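PDB 3B4U: dihydrodipicolinate synthase from Agrobacterium tumefaciens, which probably catalyses the condensation of pyruvate with aspartate semialdehyde in lysine biosynthesis. Local coordinates for residues 176-179 against 180-184. Sequence-based numbering, arbitrary orientation.
Sequences SHTE and RLLKE
Lys-183 NZ and Glu-179 OE1 are joined through one water. The water accepts from Lys-183 NZ at 2.7 Å and donates to Glu-179 OE1 at 3.1 Å. Glu-179 OE1 and Lys-183 NZ stay 4.4 Å apart, too far for a direct salt bridge. Glu-179 CG sits between its backbone N and carbonyl carbon (chi1 78°), which places Glu-179 CG 3.2 Å from Arg-180 N. The lysine chain is extended, and its CG lies against Glu-179 O. That same oxygen accepts the backbone bond from Lys-183 N. The i to i+4 pattern of an alpha-helix continues with Leu-182 N to Thr-178 O and with Leu-181 N to His-177 O. The bond from Leu-181 N to His-177 O is 2.9 Å, with an N-H...O angle of 162°.

One turn apart, the His-177 ring and the Leu-181 side chain meet at a slant. Leu-181 CD1 lies 3.6 Å from His-177 CE1. The ring is held by its NE2, which is hydrogen-bonded to Leu-149 O. In the conformer described here, one of two modelled, Arg-180 NH2 forms a salt bridge with Glu-152.

Helix 175-185 links parallel strands 165-170 and 189-192 in a beta-alpha-beta unit of the TIM barrel. Leu-181 packs on Val-151 and Val-154 of helix 151-160 and on Val-168 of strand 165-170, while Thr-178 touches Ile-192 and Leu-182 touches Ile-190 of strand 189-192.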
loop_
_atom_site.group_PDB
_atom_site.type_symbol
_atom_site.label_atom_id
_atom_site.label_comp_id
_atom_site.label_asym_id
_atom_site.label_seq_id
_atom_site.Cartn_x
_atom_site.Cartn_y
_atom_site.Cartn_z
ATOM N N SER B 176 -13.477 11.480 20.159
ATOM C CA SER B 176 -14.724 10.704 20.330
ATOM C C SER B 176 -14.453 9.228 20.164
ATOM O O SER B 176 -15.095 8.388 20.786
ATOM C CB SER B 176 -15.837 11.157 19.366
ATOM O OG SER B 176 -15.703 10.764 18.008
ATOM N N HIS B 177 -13.553 8.915 19.237
ATOM C CA HIS B 177 -13.128 7.538 18.998
ATOM C C HIS B 177 -12.188 7.055 20.107
ATOM O O HIS B 177 -12.418 6.024 20.737
ATOM C CB HIS B 177 -12.426 7.501 17.645
ATOM C CG HIS B 177 -11.945 6.144 17.260
ATOM N ND1 HIS B 177 -10.671 5.662 17.496
ATOM C CD2 HIS B 177 -12.625 5.155 16.636
ATOM C CE1 HIS B 177 -10.606 4.424 17.023
ATOM N NE2 HIS B 177 -11.769 4.102 16.493
ATOM N N THR B 178 -11.145 7.824 20.383
ATOM C CA THR B 178 -10.157 7.444 21.383
ATOM C C THR B 178 -10.799 7.195 22.746
ATOM O O THR B 178 -10.435 6.241 23.450
ATOM C CB THR B 178 -9.078 8.515 21.510
ATOM O OG1 THR B 178 -8.642 8.888 20.205
ATOM C CG2 THR B 178 -7.907 8.033 22.327
ATOM N N GLU B 179 -11.714 8.079 23.145
ATOM C CA GLU B 179 -12.331 7.933 24.451
ATOM C C GLU B 179 -13.122 6.615 24.576
ATOM O O GLU B 179 -13.146 6.026 25.645
ATOM C CB GLU B 179 -13.171 9.168 24.791
ATOM C CG GLU B 179 -14.500 9.275 24.157
ATOM C CD GLU B 179 -15.312 10.429 24.721
ATOM O OE1 GLU B 179 -15.073 10.779 25.878
ATOM O OE2 GLU B 179 -16.155 10.952 24.000
ATOM N N ARG B 180 -13.782 6.189 23.493
ATOM C CA ARG B 180 -14.462 4.889 23.425
ATOM C C ARG B 180 -13.481 3.735 23.457
ATOM O O ARG B 180 -13.748 2.720 24.090
ATOM C CB ARG B 180 -15.303 4.786 22.158
ATOM C CG ARG B 180 -16.494 5.694 22.187
ATOM C CD ARG B 180 -17.242 5.662 20.888
ATOM N NE ARG B 180 -17.899 4.375 20.722
ATOM C CZ ARG B 180 -17.808 3.591 19.655
ATOM N NH1 ARG B 180 -17.079 3.938 18.602
ATOM N NH2 ARG B 180 -18.465 2.437 19.641
ATOM N N LEU B 181 -12.336 3.881 22.760
ATOM C CA LEU B 181 -11.301 2.855 22.873
ATOM C C LEU B 181 -10.899 2.682 24.318
ATOM O O LEU B 181 -10.675 1.575 24.766
ATOM C CB LEU B 181 -10.044 3.165 22.034
ATOM C CG LEU B 181 -10.155 3.052 20.525
ATOM C CD1 LEU B 181 -8.797 3.430 19.958
ATOM C CD2 LEU B 181 -10.576 1.653 20.077
ATOM N N LEU B 182 -10.753 3.774 25.059
ATOM C CA LEU B 182 -10.359 3.664 26.445
ATOM C C LEU B 182 -11.450 3.022 27.308
ATOM O O LEU B 182 -11.153 2.145 28.124
ATOM C CB LEU B 182 -9.919 5.030 26.982
ATOM C CG LEU B 182 -8.634 5.571 26.327
ATOM C CD1 LEU B 182 -8.483 7.066 26.601
ATOM C CD2 LEU B 182 -7.390 4.777 26.782
ATOM N N LYS B 183 -12.710 3.415 27.110
ATOM C CA LYS B 183 -13.810 2.825 27.906
ATOM C C LYS B 183 -14.073 1.359 27.632
ATOM O O LYS B 183 -14.364 0.587 28.545
ATOM C CB LYS B 183 -15.100 3.603 27.642
ATOM C CG LYS B 183 -15.088 4.992 28.203
ATOM C CD LYS B 183 -16.333 5.752 27.730
ATOM C CE LYS B 183 -16.419 7.144 28.275
ATOM N NZ LYS B 183 -17.669 7.821 27.791
ATOM N N GLU B 184 -14.059 1.014 26.344
ATOM C CA GLU B 184 -14.411 -0.321 25.921
ATOM C C GLU B 184 -13.222 -1.246 25.919
ATOM O O GLU B 184 -13.401 -2.435 26.160
ATOM C CB GLU B 184 -15.046 -0.314 24.540
ATOM C CG GLU B 184 -16.292 0.487 24.441
ATOM C CD GLU B 184 -17.427 -0.047 25.263
ATOM O OE1 GLU B 184 -17.557 -1.277 25.476
ATOM O OE2 GLU B 184 -18.191 0.818 25.717
HETATM O O HOH W 1 -16.626 10.176 28.452
#